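PDB 4X7M: TarM from Staphylococcus aureus subsp. aureus 21178, which belongs to the group 1 glycosyltransferases of the GT-B clan and binds uridine-5'-diphosphate. Local coordinates for residues S325-T330 against G358-K363; V420-K425 against Y439-H444. The protein carries 1 engineered substitution. All coordinates share one frame; numbering follows the deposited sequence.

Contact 1 of 2, residues S325-T330 against G358-K363; sequences SRMVPT and GSVKDK. With UDP (uridine-5'-diphosphate), chain C.
One backbone bond, from V360 N to M327 O (3.2 Å, 162° at the hydrogen), ties an inverse gamma turn centred on M327 to a type I beta turn running from G358 to K361. Both turns follow neighbouring parallel strands, 320-324 and 351-355, in the C-terminal Rossmann-like domain of this GT-B fold, and the second leads into helix 361-370. V360 N reaches the M327 oxygen from well off the carbonyl plane, and G358 CA adds a C-H...O contact to the same O at 3.3 Å. The side chain of V360 is split between two neighbours. Its CG2, set between the backbone N and the carbonyl carbon, meets M327 CG at 3.7 Å, while CG1 turns to the other part of the loop and lies 3.8 Å from CD of the P329 ring. M327 bends at its second torsion, which carries the methyl CE over the root of the K361 side chain, 3.7 Å from K361 CG. Beyond that point the lysine runs extended and leads away from the loop. I333 of helix 333-346 packs on both M327 and V360, joining the pair to the body of the domain. One residue back, R326 serves the ligand instead. A bend at the CG-CD bond (chi3 -61°) presents the edge of its guanidinium to the UDP beta phosphate, with PB in the plane of the group. R326 NE gives a hydrogen bond to O2B of UDP at 2.9 Å. The second, from R326 NH2 to UDP O1B, is 2.8 Å long and nearly straight at 172°. These two bonds to different oxygens should limit rotation of the phosphate, and the positive charge of R326 probably helps to balance that of the phosphate. At the base end of UDP, S325 O comes to 3.3 Å from uracil C5.

Contact 2 of 2, residues V420-K425 against Y439-H444; sequences VAFDIK and YLIENH
The F422 ring has the backbone of H444 over one face, with H444 N 3.5 Å above its centre and N443 C on that same face nearer the rim; at its edge, I441 CG2 lies 3.6 Å from F422 CE1. At the edge of the Y439 ring sits V420 CG2. V420 and F422 lie on strand 419-422, Y439 and I441 on the parallel strand 438-441, outermost in its sheet, and N443 and H444 follow the latter; with helix 428-431 the strands form a beta-alpha-beta unit. Between 420-425 and 439-444 run three backbone hydrogen bonds: A421 N to Y439 O, I441 N to A421 O, and D423 N to I441 O, the last at 2.6 Å. V420, F422, Y439 and I441 point to one face, where helix 446-457 covers V420, Y439 and I441. On the other face are A421 and L440. Past the strands, the N443 amide stands 72° from the plane of the F422 ring. CG anti to the backbone N (chi1 -170°) brings the amide end close to F422 and I424, and its ND2 is hydrogen-bonded to Q401 OE1 in a nearby loop. The N443 oxygen OD1 sits 3.6 Å from I424 CG2.

Contacts 1 and 2 stand at the C-terminal ends of strands in one six-stranded parallel sheet, with strand 395-398 between strands 320-324 and 419-422. Their centres are 20 Å apart and their nearest atoms about 7 Å, so they do not touch. The loop after strand 395-398 bridges them: the backbone of Q401 bonds to that of T330 in contact 1, while its side chain takes N443 of contact 2. Contact 1 reaches UDP directly through R326; the side chain of I424 in contact 2 remains about 10 Å from the ligand. K331, E411, T383, L407 and S408 supply further hydrogen bonds to UDP.

Contact 1 of 2, residues S325-T330 against G358-K363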
ATOM      1  N   SER A 325       8.262 -12.750  -2.579  1.00 47.30           N
ATOM      2  CA  SER A 325       7.446 -11.971  -1.647  1.00 47.02           C
ATOM      3  C   SER A 325       8.274 -10.851  -1.047  1.00 54.29           C
ATOM      4  O   SER A 325       9.482 -10.755  -1.296  1.00 55.01           O
ATOM      5  CB  SER A 325       6.961 -12.873  -0.511  1.00 48.77           C
ATOM      6  OG  SER A 325       8.058 -13.275   0.294  1.00 50.51           O
ATOM      7  N   ARG A 326       7.639 -10.062  -0.177  1.00 50.87           N
ATOM      8  CA  ARG A 326       8.326  -9.081   0.659  1.00 49.97           C
ATOM      9  C   ARG A 326       8.902  -9.925   1.813  1.00 53.15           C
ATOM     10  O   ARG A 326       8.190 -10.736   2.419  1.00 51.62           O
ATOM     11  CB  ARG A 326       7.331  -8.051   1.233  1.00 49.00           C
ATOM     12  CG  ARG A 326       6.601  -7.188   0.186  1.00 57.09           C
ATOM     13  CD  ARG A 326       5.508  -6.316   0.808  1.00 62.13           C
ATOM     14  NE  ARG A 326       4.477  -7.124   1.465  1.00 60.58           N
ATOM     15  CZ  ARG A 326       4.252  -7.162   2.776  1.00 67.67           C
ATOM     16  NH1 ARG A 326       4.954  -6.393   3.604  1.00 61.66           N
ATOM     17  NH2 ARG A 326       3.324  -7.972   3.271  1.00 37.50           N
ATOM     18  N   MET A 327      10.192  -9.782   2.075  1.00 51.27           N
ATOM     19  CA  MET A 327      10.899 -10.477   3.146  1.00 49.86           C
ATOM     20  C   MET A 327      10.410  -9.972   4.523  1.00 55.38           C
ATOM     21  O   MET A 327      11.157  -9.273   5.202  1.00 56.49           O
ATOM     22  CB  MET A 327      12.382 -10.188   3.004  1.00 52.43           C
ATOM     23  CG  MET A 327      13.220 -11.376   2.961  1.00 56.43           C
ATOM     24  SD  MET A 327      13.683 -11.636   1.278  1.00 60.71           S
ATOM     25  CE  MET A 327      15.143 -12.432   1.521  1.00 58.59           C
ATOM     26  N   VAL A 328       9.173 -10.362   4.950  1.00 50.48           N
ATOM     27  CA  VAL A 328       8.542  -9.932   6.213  1.00 48.39           C
ATOM     28  C   VAL A 328       8.193 -11.076   7.161  1.00 51.07           C
ATOM     29  O   VAL A 328       8.059 -12.212   6.703  1.00 50.78           O
ATOM     30  CB  VAL A 328       7.343  -8.977   5.969  1.00 51.84           C
ATOM     31  CG1 VAL A 328       7.773  -7.721   5.209  1.00 51.22           C
ATOM     32  CG2 VAL A 328       6.162  -9.682   5.285  1.00 50.98           C
ATOM     33  N   PRO A 329       8.066 -10.834   8.492  1.00 48.44           N
ATOM     34  CA  PRO A 329       7.781 -11.959   9.425  1.00 47.18           C
ATOM     35  C   PRO A 329       6.571 -12.852   9.149  1.00 48.39           C
ATOM     36  O   PRO A 329       6.703 -14.044   9.366  1.00 48.16           O
ATOM     37  CB  PRO A 329       7.696 -11.288  10.798  1.00 49.26           C
ATOM     38  CG  PRO A 329       8.510 -10.036  10.651  1.00 53.82           C
ATOM     39  CD  PRO A 329       8.243  -9.566   9.236  1.00 49.45           C
ATOM     40  N   THR A 330       5.422 -12.313   8.666  1.00 44.40           N
ATOM     41  CA  THR A 330       4.181 -13.104   8.388  1.00 42.95           C
ATOM     42  C   THR A 330       4.370 -14.197   7.311  1.00 48.22           C
ATOM     43  O   THR A 330       3.662 -15.214   7.350  1.00 47.59           O
ATOM     44  CB  THR A 330       2.983 -12.197   8.033  1.00 44.42           C
ATOM     45  OG1 THR A 330       3.342 -11.377   6.918  1.00 48.48           O
ATOM     46  CG2 THR A 330       2.527 -11.308   9.179  1.00 40.33           C
ATOM     47  N   GLY A 358      13.338  -7.023   2.655  1.00 48.26           N
ATOM     48  CA  GLY A 358      12.637  -6.658   3.881  1.00 48.24           C
ATOM     49  C   GLY A 358      13.389  -6.960   5.157  1.00 57.11           C
ATOM     50  O   GLY A 358      14.514  -7.473   5.125  1.00 58.24           O
ATOM     51  N   SER A 359      12.719  -6.680   6.297  1.00 55.13           N
ATOM     52  CA  SER A 359      13.206  -6.795   7.668  1.00 55.55           C
ATOM     53  C   SER A 359      13.868  -8.114   8.042  1.00 60.80           C
ATOM     54  O   SER A 359      14.879  -8.093   8.740  1.00 63.41           O
ATOM     55  CB  SER A 359      12.112  -6.395   8.662  1.00 60.52           C
ATOM     56  OG  SER A 359      11.254  -7.452   9.073  1.00 70.78           O
ATOM     57  N   VAL A 360      13.323  -9.254   7.583  1.00 55.82           N
ATOM     58  CA  VAL A 360      13.881 -10.577   7.906  1.00 54.85           C
ATOM     59  C   VAL A 360      15.157 -10.946   7.117  1.00 58.57           C
ATOM     60  O   VAL A 360      15.881 -11.838   7.556  1.00 59.39           O
ATOM     61  CB  VAL A 360      12.820 -11.728   7.883  1.00 57.86           C
ATOM     62  CG1 VAL A 360      11.580 -11.392   8.712  1.00 56.53           C
ATOM     63  CG2 VAL A 360      12.417 -12.093   6.462  1.00 57.35           C
ATOM     64  N   LYS A 361      15.403 -10.298   5.956  1.00 55.79           N
ATOM     65  CA  LYS A 361      16.516 -10.573   5.029  1.00 58.24           C
ATOM     66  C   LYS A 361      17.871 -10.928   5.678  1.00 68.43           C
ATOM     67  O   LYS A 361      18.456 -11.943   5.305  1.00 70.27           O
ATOM     68  CB  LYS A 361      16.630  -9.486   3.943  1.00 59.90           C
ATOM     69  CG  LYS A 361      17.499  -9.850   2.731  1.00 71.56           C
ATOM     70  CD  LYS A 361      17.364  -8.793   1.623  1.00 79.21           C
ATOM     71  CE  LYS A 361      18.259  -9.013   0.416  1.00 82.05           C
ATOM     72  NZ  LYS A 361      18.031  -7.964  -0.633  1.00 82.28           N
ATOM     73  N   ASP A 362      18.337 -10.144   6.671  1.00 67.26           N
ATOM     74  CA  ASP A 362      19.607 -10.416   7.369  1.00 69.26           C
ATOM     75  C   ASP A 362      19.490 -11.637   8.276  1.00 74.00           C
ATOM     76  O   ASP A 362      20.407 -12.462   8.304  1.00 76.72           O
ATOM     77  CB  ASP A 362      20.088  -9.198   8.173  1.00 72.09           C
ATOM     78  CG  ASP A 362      20.222  -7.926   7.365  1.00 87.84           C
ATOM     79  OD1 ASP A 362      19.171  -7.322   7.024  1.00 91.86           O
ATOM     80  OD2 ASP A 362      21.371  -7.513   7.097  1.00 91.87           O
ATOM     81  N   LYS A 363      18.346 -11.778   8.999  1.00 67.84           N
ATOM     82  CA  LYS A 363      18.076 -12.913   9.896  1.00 66.73           C
ATOM     83  C   LYS A 363      17.972 -14.243   9.142  1.00 68.39           C
ATOM     84  O   LYS A 363      18.249 -15.283   9.726  1.00 68.91           O
ATOM     85  CB  LYS A 363      16.807 -12.678  10.742  1.00 67.88           C
ATOM     86  CG  LYS A 363      16.935 -13.259  12.142  1.00 82.23           C
ATOM     87  CD  LYS A 363      16.186 -14.584  12.329  1.00 89.05           C
ATOM     88  CE  LYS A 363      16.795 -15.461  13.412  1.00 84.38           C
ATOM     89  NZ  LYS A 363      18.045 -16.124  12.950  1.00 76.20           N
TER
HETATM   90  N1  UDP C 500       6.923  -8.872  -5.649  1.00 59.71           N
HETATM   91  C2  UDP C 500       7.753  -8.561  -6.719  1.00 60.46           C
HETATM   92  N3  UDP C 500       9.102  -8.716  -6.472  1.00 59.20           N
HETATM   93  C4  UDP C 500       9.696  -9.070  -5.270  1.00 53.97           C
HETATM   94  C5  UDP C 500       8.779  -9.296  -4.192  1.00 53.95           C
HETATM   95  C6  UDP C 500       7.451  -9.210  -4.413  1.00 54.93           C
HETATM   96  O2  UDP C 500       7.349  -8.079  -7.766  1.00 62.80           O
HETATM   97  O4  UDP C 500      10.932  -9.172  -5.199  1.00 52.66           O
HETATM   98  C1' UDP C 500       5.438  -8.902  -5.859  1.00 65.65           C
HETATM   99  C2' UDP C 500       4.881 -10.229  -6.369  1.00 68.41           C
HETATM  100  O2' UDP C 500       5.015 -10.411  -7.771  1.00 70.93           O
HETATM  101  C3' UDP C 500       3.407 -10.066  -5.994  1.00 71.76           C
HETATM  102  C4' UDP C 500       3.480  -9.339  -4.653  1.00 71.65           C
HETATM  103  O4' UDP C 500       4.787  -8.707  -4.614  1.00 69.68           O
HETATM  104  O3' UDP C 500       2.703  -9.234  -6.911  1.00 73.98           O
HETATM  105  C5' UDP C 500       3.243 -10.190  -3.426  1.00 69.36           C
HETATM  106  O5' UDP C 500       1.854 -10.624  -3.315  1.00 70.48           O
HETATM  107  PA  UDP C 500       1.240 -11.380  -2.033  1.00 70.32           P
HETATM  108  O1A UDP C 500       1.616 -12.816  -2.023  1.00 69.19           O
HETATM  109  O2A UDP C 500      -0.294 -11.264  -1.951  1.00 71.06           O
HETATM  110  O3A UDP C 500       1.842 -10.707  -0.760  1.00 69.40           O
HETATM  111  PB  UDP C 500       1.895  -9.238  -0.121  1.00 60.29           P
HETATM  112  O1B UDP C 500       1.949  -9.458   1.384  1.00 56.72           O
HETATM  113  O2B UDP C 500       3.129  -8.508  -0.656  1.00 59.33           O
HETATM  114  O3B UDP C 500       0.692  -8.469  -0.464  1.00 58.81           O

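Contact 2 of 2, residues V420-K425 against Y439-H444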
ATOM      1  N   VAL A 420       3.036 -25.420  -3.372  1.00 42.11           N
ATOM      2  CA  VAL A 420       3.081 -26.271  -2.173  1.00 41.43           C
ATOM      3  C   VAL A 420       2.984 -25.244  -1.035  1.00 41.02           C
ATOM      4  O   VAL A 420       3.930 -24.473  -0.811  1.00 39.84           O
ATOM      5  CB  VAL A 420       4.333 -27.175  -2.062  1.00 46.63           C
ATOM      6  CG1 VAL A 420       4.404 -27.844  -0.688  1.00 46.74           C
ATOM      7  CG2 VAL A 420       4.371 -28.214  -3.185  1.00 47.66           C
ATOM      8  N   ALA A 421       1.801 -25.170  -0.393  1.00 33.73           N
ATOM      9  CA  ALA A 421       1.595 -24.171   0.647  1.00 32.55           C
ATOM     10  C   ALA A 421       0.938 -24.666   1.915  1.00 40.01           C
ATOM     11  O   ALA A 421       0.088 -25.565   1.878  1.00 43.55           O
ATOM     12  CB  ALA A 421       0.775 -23.040   0.095  1.00 32.04           C
ATOM     13  N   PHE A 422       1.248 -23.989   3.024  1.00 33.96           N
ATOM     14  CA  PHE A 422       0.609 -24.217   4.297  1.00 32.59           C
ATOM     15  C   PHE A 422      -0.878 -23.810   4.166  1.00 38.41           C
ATOM     16  O   PHE A 422      -1.184 -22.746   3.602  1.00 36.84           O
ATOM     17  CB  PHE A 422       1.330 -23.416   5.384  1.00 33.00           C
ATOM     18  CG  PHE A 422       2.571 -24.107   5.897  1.00 35.62           C
ATOM     19  CD1 PHE A 422       2.652 -25.501   5.936  1.00 38.32           C
ATOM     20  CD2 PHE A 422       3.631 -23.372   6.406  1.00 35.70           C
ATOM     21  CE1 PHE A 422       3.801 -26.136   6.401  1.00 39.50           C
ATOM     22  CE2 PHE A 422       4.763 -24.011   6.900  1.00 38.45           C
ATOM     23  CZ  PHE A 422       4.846 -25.389   6.881  1.00 37.66           C
ATOM     24  N   ASP A 423      -1.795 -24.684   4.623  1.00 36.28           N
ATOM     25  CA  ASP A 423      -3.243 -24.452   4.551  1.00 35.61           C
ATOM     26  C   ASP A 423      -3.638 -23.438   5.631  1.00 40.09           C
ATOM     27  O   ASP A 423      -4.106 -23.803   6.692  1.00 40.08           O
ATOM     28  CB  ASP A 423      -4.011 -25.781   4.668  1.00 36.93           C
ATOM     29  CG  ASP A 423      -5.454 -25.728   4.272  1.00 43.70           C
ATOM     30  OD1 ASP A 423      -5.909 -24.652   3.858  1.00 46.09           O
ATOM     31  OD2 ASP A 423      -6.129 -26.773   4.354  1.00 53.21           O
ATOM     32  N   ILE A 424      -3.430 -22.143   5.335  1.00 37.86           N
ATOM     33  CA  ILE A 424      -3.683 -21.054   6.267  1.00 34.74           C
ATOM     34  C   ILE A 424      -4.958 -20.266   5.998  1.00 38.47           C
ATOM     35  O   ILE A 424      -5.647 -20.464   4.983  1.00 39.21           O
ATOM     36  CB  ILE A 424      -2.433 -20.131   6.449  1.00 36.04           C
ATOM     37  CG1 ILE A 424      -1.932 -19.525   5.148  1.00 34.11           C
ATOM     38  CG2 ILE A 424      -1.318 -20.860   7.213  1.00 38.33           C
ATOM     39  CD1 ILE A 424      -2.410 -18.100   4.844  1.00 29.45           C
ATOM     40  N   LYS A 425      -5.273 -19.407   6.955  1.00 33.30           N
ATOM     41  CA  LYS A 425      -6.340 -18.447   6.884  1.00 33.83           C
ATOM     42  C   LYS A 425      -5.684 -17.159   6.337  1.00 31.52           C
ATOM     43  O   LYS A 425      -4.838 -16.620   7.026  1.00 29.32           O
ATOM     44  CB  LYS A 425      -6.917 -18.214   8.300  1.00 37.26           C
ATOM     45  CG  LYS A 425      -7.844 -19.320   8.749  1.00 23.21           C
ATOM     46  CD  LYS A 425      -8.504 -19.041  10.069  1.00 33.47           C
ATOM     47  CE  LYS A 425      -9.412 -20.194  10.494  1.00 34.70           C
ATOM     48  NZ  LYS A 425     -10.526 -20.451   9.505  1.00 37.20           N
ATOM     49  N   TYR A 439      -0.315 -28.665  -3.637  1.00 43.47           N
ATOM     50  CA  TYR A 439      -0.492 -29.354  -2.351  1.00 42.51           C
ATOM     51  C   TYR A 439      -0.818 -28.428  -1.211  1.00 43.68           C
ATOM     52  O   TYR A 439      -0.203 -27.373  -1.058  1.00 42.24           O
ATOM     53  CB  TYR A 439       0.713 -30.242  -1.978  1.00 44.78           C
ATOM     54  CG  TYR A 439       0.900 -31.452  -2.863  1.00 49.53           C
ATOM     55  CD1 TYR A 439       0.041 -32.545  -2.779  1.00 52.12           C
ATOM     56  CD2 TYR A 439       1.987 -31.543  -3.732  1.00 52.53           C
ATOM     57  CE1 TYR A 439       0.221 -33.672  -3.583  1.00 54.19           C
ATOM     58  CE2 TYR A 439       2.182 -32.670  -4.533  1.00 55.76           C
ATOM     59  CZ  TYR A 439       1.294 -33.729  -4.457  1.00 63.15           C
ATOM     60  OH  TYR A 439       1.483 -34.831  -5.252  1.00 70.40           O
ATOM     61  N   LEU A 440      -1.801 -28.841  -0.404  1.00 40.43           N
ATOM     62  CA  LEU A 440      -2.227 -28.127   0.796  1.00 38.15           C
ATOM     63  C   LEU A 440      -1.565 -28.805   1.961  1.00 43.08           C
ATOM     64  O   LEU A 440      -1.807 -29.986   2.206  1.00 46.82           O
ATOM     65  CB  LEU A 440      -3.750 -28.169   0.969  1.00 36.64           C
ATOM     66  CG  LEU A 440      -4.565 -26.972   0.561  1.00 39.09           C
ATOM     67  CD1 LEU A 440      -3.731 -25.667   0.494  1.00 38.51           C
ATOM     68  CD2 LEU A 440      -5.376 -27.262  -0.642  1.00 40.59           C
ATOM     69  N   ILE A 441      -0.702 -28.078   2.667  1.00 38.58           N
ATOM     70  CA  ILE A 441       0.016 -28.657   3.805  1.00 38.47           C
ATOM     71  C   ILE A 441      -0.634 -28.216   5.089  1.00 44.44           C
ATOM     72  O   ILE A 441      -1.138 -27.109   5.158  1.00 44.63           O
ATOM     73  CB  ILE A 441       1.553 -28.346   3.761  1.00 40.15           C
ATOM     74  CG1 ILE A 441       2.192 -28.640   2.365  1.00 38.47           C
ATOM     75  CG2 ILE A 441       2.308 -29.041   4.891  1.00 41.32           C
ATOM     76  CD1 ILE A 441       2.118 -30.124   1.914  1.00 26.90           C
ATOM     77  N   GLU A 442      -0.644 -29.091   6.090  1.00 42.30           N
ATOM     78  CA  GLU A 442      -1.116 -28.828   7.435  1.00 41.78           C
ATOM     79  C   GLU A 442      -0.164 -27.758   7.943  1.00 44.80           C
ATOM     80  O   GLU A 442       1.053 -27.928   7.860  1.00 44.21           O
ATOM     81  CB  GLU A 442      -0.966 -30.111   8.287  1.00 44.45           C
ATOM     82  CG  GLU A 442      -1.301 -29.912   9.757  1.00 58.34           C
ATOM     83  CD  GLU A 442      -0.651 -30.905  10.697  1.00 71.55           C
ATOM     84  OE1 GLU A 442      -0.679 -32.121  10.397  1.00 58.28           O
ATOM     85  OE2 GLU A 442      -0.108 -30.464  11.735  1.00 72.60           O
ATOM     86  N   ASN A 443      -0.698 -26.652   8.428  1.00 42.78           N
ATOM     87  CA  ASN A 443       0.126 -25.553   8.888  1.00 43.67           C
ATOM     88  C   ASN A 443       1.227 -25.946   9.898  1.00 53.28           C
ATOM     89  O   ASN A 443       0.965 -26.656  10.865  1.00 55.13           O
ATOM     90  CB  ASN A 443      -0.717 -24.414   9.375  1.00 41.62           C
ATOM     91  CG  ASN A 443       0.093 -23.172   9.631  1.00 74.44           C
ATOM     92  OD1 ASN A 443       1.068 -22.867   8.915  1.00 56.04           O
ATOM     93  ND2 ASN A 443      -0.276 -22.450  10.684  1.00 75.99           N
ATOM     94  N   HIS A 444       2.474 -25.490   9.624  1.00 51.12           N
ATOM     95  CA  HIS A 444       3.693 -25.710  10.411  1.00 52.22           C
ATOM     96  C   HIS A 444       4.330 -27.100  10.226  1.00 55.70           C
ATOM     97  O   HIS A 444       5.441 -27.330  10.724  1.00 56.28           O
ATOM     98  CB  HIS A 444       3.502 -25.371  11.914  1.00 54.03           C
ATOM     99  CG  HIS A 444       3.168 -23.944  12.214  1.00 56.18           C
ATOM    100  ND1 HIS A 444       3.948 -22.902  11.744  1.00 57.65           N
ATOM    101  CD2 HIS A 444       2.197 -23.435  13.002  1.00 57.57           C
ATOM    102  CE1 HIS A 444       3.410 -21.798  12.228  1.00 56.12           C
ATOM    103  NE2 HIS A 444       2.343 -22.061  12.968  1.00 56.73           N
TER